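Local coordinates for core protein VP4 (Bluetongue virus, PDB 2JHP) that caps viral messenger RNA in the virus core, joining several capping activities in one elongated enzyme that binds guanine and S-adenosyl-L-homocysteine, at residues Asp509-Ile521 and Arg588-Trp600. Residues are numbered along the deposited sequence; the frame is centred on the assembly and turned at random.
Sequences DPPVPDISLCRFI and RDLKRSAAEVIEW
Val512, Ile515 and Pro510 supply over half of the surface that 509-521 buries against 588-600. The two methyls of Val512 part over 588-600: CG2, anti to the backbone N, lies 3.8 Å from Leu590 CD1, while CG1 sits 3.8 Å from Ala595 CB. Pro510, which follows a cis peptide bond, presses the CG corner of its ring on Asp589 CB (3.8 Å), close to the hydroxyl of Ser593, which is hydrogen-bonded to the carbonyl of Asp589. Further along, the CG1-CD1 arm of Ile515 slants across that of Ile598, with 3.8 Å between the two CG1 atoms, and Ile515 CD1 also packs beside the backbone N of Val597.

Between these apolar patches two hydrogen bonds grip Glu596 by its backbone. Glu596 N donates to Asp514 OD1 at 3.1 Å, nearly in line with the C-O bond of the carboxylate, and Glu596 O accepts from Ile515 N at 3.1 Å. Asp514 OD2 meanwhile accepts the N-H of Ser516, which makes an Asx turn, and also its hydroxyl, and forms a salt bridge with Arg60, so the carboxylate is held from several directions.

The contact joins the loop between strand 499-503 and helix 523-533 to the one linking helices 568-576 and 612-625. Helix 470-480 adjoins it through Trp479 on Val512 and Leu475 on Ile515, helix 568-576 touches Pro513 through Met574, and helix 34-41 brings Leu34 against Ile598.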
loop_
_atom_site.group_PDB
_atom_site.type_symbol
_atom_site.label_atom_id
_atom_site.label_comp_id
_atom_site.label_asym_id
_atom_site.label_seq_id
_atom_site.Cartn_x
_atom_site.Cartn_y
_atom_site.Cartn_z
ATOM N N ASP A 509 17.214 2.757 -23.166
ATOM C CA ASP A 509 17.825 2.993 -24.440
ATOM C C ASP A 509 19.111 3.803 -24.287
ATOM O O ASP A 509 19.066 5.008 -23.988
ATOM C CB ASP A 509 16.832 3.737 -25.340
ATOM C CG ASP A 509 17.486 4.314 -26.570
ATOM O OD1 ASP A 509 17.448 5.549 -26.739
ATOM O OD2 ASP A 509 18.066 3.531 -27.349
ATOM N N PRO A 510 20.275 3.181 -24.563
ATOM C CA PRO A 510 20.564 1.781 -24.903
ATOM C C PRO A 510 20.026 0.755 -23.936
ATOM O O PRO A 510 20.054 0.988 -22.730
ATOM C CB PRO A 510 22.110 1.731 -24.959
ATOM C CG PRO A 510 22.583 3.034 -24.416
ATOM C CD PRO A 510 21.488 4.016 -24.678
ATOM N N PRO A 511 19.511 -0.370 -24.469
ATOM C CA PRO A 511 18.986 -1.482 -23.676
ATOM C C PRO A 511 20.085 -2.175 -22.867
ATOM O O PRO A 511 20.479 -3.302 -23.175
ATOM C CB PRO A 511 18.392 -2.422 -24.734
ATOM C CG PRO A 511 19.068 -2.059 -26.005
ATOM C CD PRO A 511 19.392 -0.614 -25.921
ATOM N N VAL A 512 20.564 -1.488 -21.834
ATOM C CA VAL A 512 21.703 -1.939 -21.035
ATOM C C VAL A 512 21.293 -3.053 -20.028
ATOM O O VAL A 512 20.147 -3.071 -19.565
ATOM C CB VAL A 512 22.392 -0.708 -20.353
ATOM C CG1 VAL A 512 21.594 -0.216 -19.161
ATOM C CG2 VAL A 512 23.817 -1.019 -19.943
ATOM N N PRO A 513 22.215 -3.995 -19.708
ATOM C CA PRO A 513 21.891 -5.106 -18.817
ATOM C C PRO A 513 21.975 -4.751 -17.330
ATOM O O PRO A 513 22.713 -5.403 -16.576
ATOM C CB PRO A 513 22.967 -6.138 -19.163
ATOM C CG PRO A 513 24.160 -5.307 -19.490
ATOM C CD PRO A 513 23.611 -4.081 -20.181
ATOM N N ASP A 514 21.207 -3.746 -16.909
ATOM C CA ASP A 514 21.246 -3.288 -15.522
ATOM C C ASP A 514 20.699 -4.300 -14.500
ATOM O O ASP A 514 19.815 -5.096 -14.809
ATOM C CB ASP A 514 20.520 -1.958 -15.389
ATOM C CG ASP A 514 20.684 -1.347 -14.022
ATOM O OD1 ASP A 514 21.759 -0.767 -13.740
ATOM O OD2 ASP A 514 19.733 -1.466 -13.223
ATOM N N ILE A 515 21.252 -4.245 -13.290
ATOM C CA ILE A 515 20.869 -5.091 -12.157
ATOM C C ILE A 515 19.354 -5.295 -12.028
ATOM O O ILE A 515 18.895 -6.403 -11.753
ATOM C CB ILE A 515 21.496 -4.532 -10.843
ATOM C CG1 ILE A 515 22.798 -5.257 -10.533
ATOM C CG2 ILE A 515 20.583 -4.681 -9.642
ATOM C CD1 ILE A 515 23.741 -4.438 -9.701
ATOM N N SER A 516 18.592 -4.222 -12.247
ATOM C CA SER A 516 17.135 -4.249 -12.237
ATOM C C SER A 516 16.604 -5.377 -13.115
ATOM O O SER A 516 15.627 -6.034 -12.779
ATOM C CB SER A 516 16.600 -2.896 -12.723
ATOM O OG SER A 516 16.999 -2.622 -14.053
ATOM N N LEU A 517 17.267 -5.583 -14.245
ATOM C CA LEU A 517 16.924 -6.645 -15.176
ATOM C C LEU A 517 17.595 -7.985 -14.798
ATOM O O LEU A 517 16.930 -9.018 -14.738
ATOM C CB LEU A 517 17.317 -6.213 -16.594
ATOM C CG LEU A 517 17.046 -7.140 -17.780
ATOM C CD1 LEU A 517 15.551 -7.294 -18.025
ATOM C CD2 LEU A 517 17.772 -6.638 -19.041
ATOM N N CYS A 518 18.903 -7.938 -14.524
ATOM C CA CYS A 518 19.751 -9.124 -14.474
ATOM C C CYS A 518 20.432 -9.346 -13.134
ATOM O O CYS A 518 21.369 -8.635 -12.769
ATOM C CB CYS A 518 20.806 -9.070 -15.583
ATOM S SG CYS A 518 20.113 -8.967 -17.238
ATOM N N ARG A 519 19.940 -10.345 -12.408
ATOM C CA ARG A 519 20.587 -10.817 -11.191
ATOM C C ARG A 519 20.820 -12.323 -11.310
ATOM O O ARG A 519 21.963 -12.766 -11.343
ATOM C CB ARG A 519 19.774 -10.421 -9.949
ATOM C CG ARG A 519 19.874 -8.905 -9.623
ATOM C CD ARG A 519 18.628 -8.328 -8.970
ATOM N NE ARG A 519 17.580 -8.082 -9.960
ATOM C CZ ARG A 519 16.388 -8.667 -9.965
ATOM N NH1 ARG A 519 16.054 -9.529 -9.003
ATOM N NH2 ARG A 519 15.522 -8.376 -10.927
ATOM N N PHE A 520 19.730 -13.084 -11.420
ATOM C CA PHE A 520 19.724 -14.538 -11.666
ATOM C C PHE A 520 20.492 -15.330 -10.614
ATOM O O PHE A 520 21.219 -16.287 -10.933
ATOM C CB PHE A 520 20.216 -14.877 -13.079
ATOM C CG PHE A 520 19.452 -14.191 -14.169
ATOM C CD1 PHE A 520 20.096 -13.315 -15.035
ATOM C CD2 PHE A 520 18.081 -14.413 -14.332
ATOM C CE1 PHE A 520 19.400 -12.678 -16.045
ATOM C CE2 PHE A 520 17.371 -13.772 -15.333
ATOM C CZ PHE A 520 18.035 -12.903 -16.194
ATOM N N ILE A 521 20.319 -14.920 -9.361
ATOM C CA ILE A 521 20.989 -15.549 -8.231
ATOM C C ILE A 521 20.475 -16.979 -8.062
ATOM O O ILE A 521 19.266 -17.216 -7.984
ATOM C CB ILE A 521 20.808 -14.727 -6.919
ATOM C CG1 ILE A 521 21.375 -13.300 -7.070
ATOM C CG2 ILE A 521 21.416 -15.461 -5.728
ATOM C CD1 ILE A 521 22.869 -13.219 -7.388
ATOM N N ARG A 588 31.699 2.737 -21.487
ATOM C CA ARG A 588 30.854 3.389 -22.528
ATOM C C ARG A 588 29.342 3.406 -22.252
ATOM O O ARG A 588 28.938 3.910 -21.202
ATOM C CB ARG A 588 31.245 3.030 -23.971
ATOM C CG ARG A 588 32.701 3.367 -24.271
ATOM C CD ARG A 588 32.914 4.037 -25.622
ATOM N NE ARG A 588 34.259 3.764 -26.146
ATOM C CZ ARG A 588 35.381 4.333 -25.703
ATOM N NH1 ARG A 588 35.354 5.236 -24.724
ATOM N NH2 ARG A 588 36.545 3.998 -26.248
ATOM N N ASP A 589 28.516 2.857 -23.146
ATOM C CA ASP A 589 27.057 3.009 -23.011
ATOM C C ASP A 589 26.440 2.466 -21.697
ATOM O O ASP A 589 25.213 2.391 -21.558
ATOM C CB ASP A 589 26.311 2.519 -24.269
ATOM C CG ASP A 589 26.635 1.092 -24.634
ATOM O OD1 ASP A 589 26.905 0.832 -25.837
ATOM O OD2 ASP A 589 26.608 0.229 -23.730
ATOM N N LEU A 590 27.296 2.132 -20.730
ATOM C CA LEU A 590 26.867 1.632 -19.423
ATOM C C LEU A 590 27.153 2.639 -18.306
ATOM O O LEU A 590 26.668 2.467 -17.173
ATOM C CB LEU A 590 27.550 0.285 -19.143
ATOM C CG LEU A 590 27.200 -0.653 -17.979
ATOM C CD1 LEU A 590 27.162 -2.091 -18.468
ATOM C CD2 LEU A 590 28.183 -0.509 -16.816
ATOM N N LYS A 591 27.879 3.709 -18.647
ATOM C CA LYS A 591 28.528 4.582 -17.659
ATOM C C LYS A 591 27.841 5.838 -17.045
ATOM O O LYS A 591 27.691 5.835 -15.818
ATOM C CB LYS A 591 30.005 4.838 -18.035
ATOM C CG LYS A 591 30.444 6.300 -18.205
ATOM C CD LYS A 591 30.724 7.038 -16.888
ATOM C CE LYS A 591 31.490 8.352 -17.241
ATOM N NZ LYS A 591 31.621 9.261 -16.056
ATOM N N ARG A 592 27.381 6.882 -17.764
ATOM C CA ARG A 592 26.803 6.981 -19.133
ATOM C C ARG A 592 25.308 6.677 -19.038
ATOM O O ARG A 592 24.482 7.588 -19.121
ATOM C CB ARG A 592 27.503 6.178 -20.242
ATOM C CG ARG A 592 26.679 6.053 -21.549
ATOM C CD ARG A 592 27.058 7.077 -22.666
ATOM N NE ARG A 592 25.836 7.518 -23.391
ATOM C CZ ARG A 592 25.161 6.812 -24.329
ATOM N NH1 ARG A 592 25.570 5.590 -24.714
ATOM N NH2 ARG A 592 24.037 7.317 -24.847
ATOM N N SER A 593 24.975 5.404 -18.849
ATOM C CA SER A 593 23.612 5.017 -18.515
ATOM C C SER A 593 23.438 5.042 -17.003
ATOM O O SER A 593 22.317 4.881 -16.502
ATOM C CB SER A 593 23.276 3.627 -19.066
ATOM O OG SER A 593 23.127 3.665 -20.478
ATOM N N ALA A 594 24.549 5.253 -16.286
ATOM C CA ALA A 594 24.563 5.189 -14.813
ATOM C C ALA A 594 24.038 3.835 -14.333
ATOM O O ALA A 594 23.282 3.751 -13.368
ATOM C CB ALA A 594 23.755 6.353 -14.194
ATOM N N ALA A 595 24.457 2.781 -15.026
ATOM C CA ALA A 595 23.998 1.427 -14.751
ATOM C C ALA A 595 25.132 0.573 -14.234
ATOM O O ALA A 595 26.275 0.760 -14.604
ATOM C CB ALA A 595 23.425 0.802 -16.012
ATOM N N GLU A 596 24.795 -0.376 -13.374
ATOM C CA GLU A 596 25.747 -1.361 -12.873
ATOM C C GLU A 596 25.213 -2.763 -13.063
ATOM O O GLU A 596 24.069 -2.954 -13.480
ATOM C CB GLU A 596 26.127 -1.092 -11.414
ATOM C CG GLU A 596 24.990 -0.602 -10.537
ATOM C CD GLU A 596 25.465 0.380 -9.483
ATOM O OE1 GLU A 596 26.694 0.480 -9.272
ATOM O OE2 GLU A 596 24.609 1.050 -8.865
ATOM N N VAL A 597 26.069 -3.728 -12.744
ATOM C CA VAL A 597 25.901 -5.120 -13.130
ATOM C C VAL A 597 26.510 -6.034 -12.045
ATOM O O VAL A 597 27.195 -5.550 -11.134
ATOM C CB VAL A 597 26.586 -5.337 -14.524
ATOM C CG1 VAL A 597 28.111 -5.221 -14.409
ATOM C CG2 VAL A 597 26.161 -6.651 -15.178
ATOM N N ILE A 598 26.240 -7.339 -12.121
ATOM C CA ILE A 598 27.016 -8.336 -11.365
ATOM C C ILE A 598 27.477 -9.530 -12.221
ATOM O O ILE A 598 27.418 -10.675 -11.765
ATOM C CB ILE A 598 26.263 -8.907 -10.140
ATOM C CG1 ILE A 598 25.266 -7.907 -9.553
ATOM C CG2 ILE A 598 27.273 -9.400 -9.083
ATOM C CD1 ILE A 598 24.100 -8.608 -8.845
ATOM N N GLU A 599 27.909 -9.273 -13.456
ATOM C CA GLU A 599 28.519 -10.313 -14.303
ATOM C C GLU A 599 29.120 -9.768 -15.599
ATOM O O GLU A 599 28.473 -9.010 -16.326
ATOM C CB GLU A 599 27.558 -11.488 -14.592
ATOM C CG GLU A 599 26.147 -11.121 -15.069
ATOM C CD GLU A 599 25.144 -12.268 -14.909
ATOM O OE1 GLU A 599 25.500 -13.304 -14.304
ATOM O OE2 GLU A 599 23.995 -12.132 -15.385
ATOM N N TRP A 600 30.365 -10.157 -15.865
ATOM C CA TRP A 600 31.018 -9.870 -17.136
ATOM C C TRP A 600 31.280 -11.152 -17.918
ATOM O O TRP A 600 30.693 -12.199 -17.623
ATOM C CB TRP A 600 32.330 -9.110 -16.929
ATOM C CG TRP A 600 32.198 -7.605 -16.950
ATOM C CD1 TRP A 600 32.801 -6.718 -16.101
ATOM C CD2 TRP A 600 31.422 -6.814 -17.869
ATOM N NE1 TRP A 600 32.452 -5.430 -16.430
ATOM C CE2 TRP A 600 31.606 -5.459 -17.509
ATOM C CE3 TRP A 600 30.589 -7.120 -18.959
ATOM C CZ2 TRP A 600 30.987 -4.411 -18.198
ATOM C CZ3 TRP A 600 29.974 -6.077 -19.642
ATOM C CH2 TRP A 600 30.177 -4.740 -19.259
#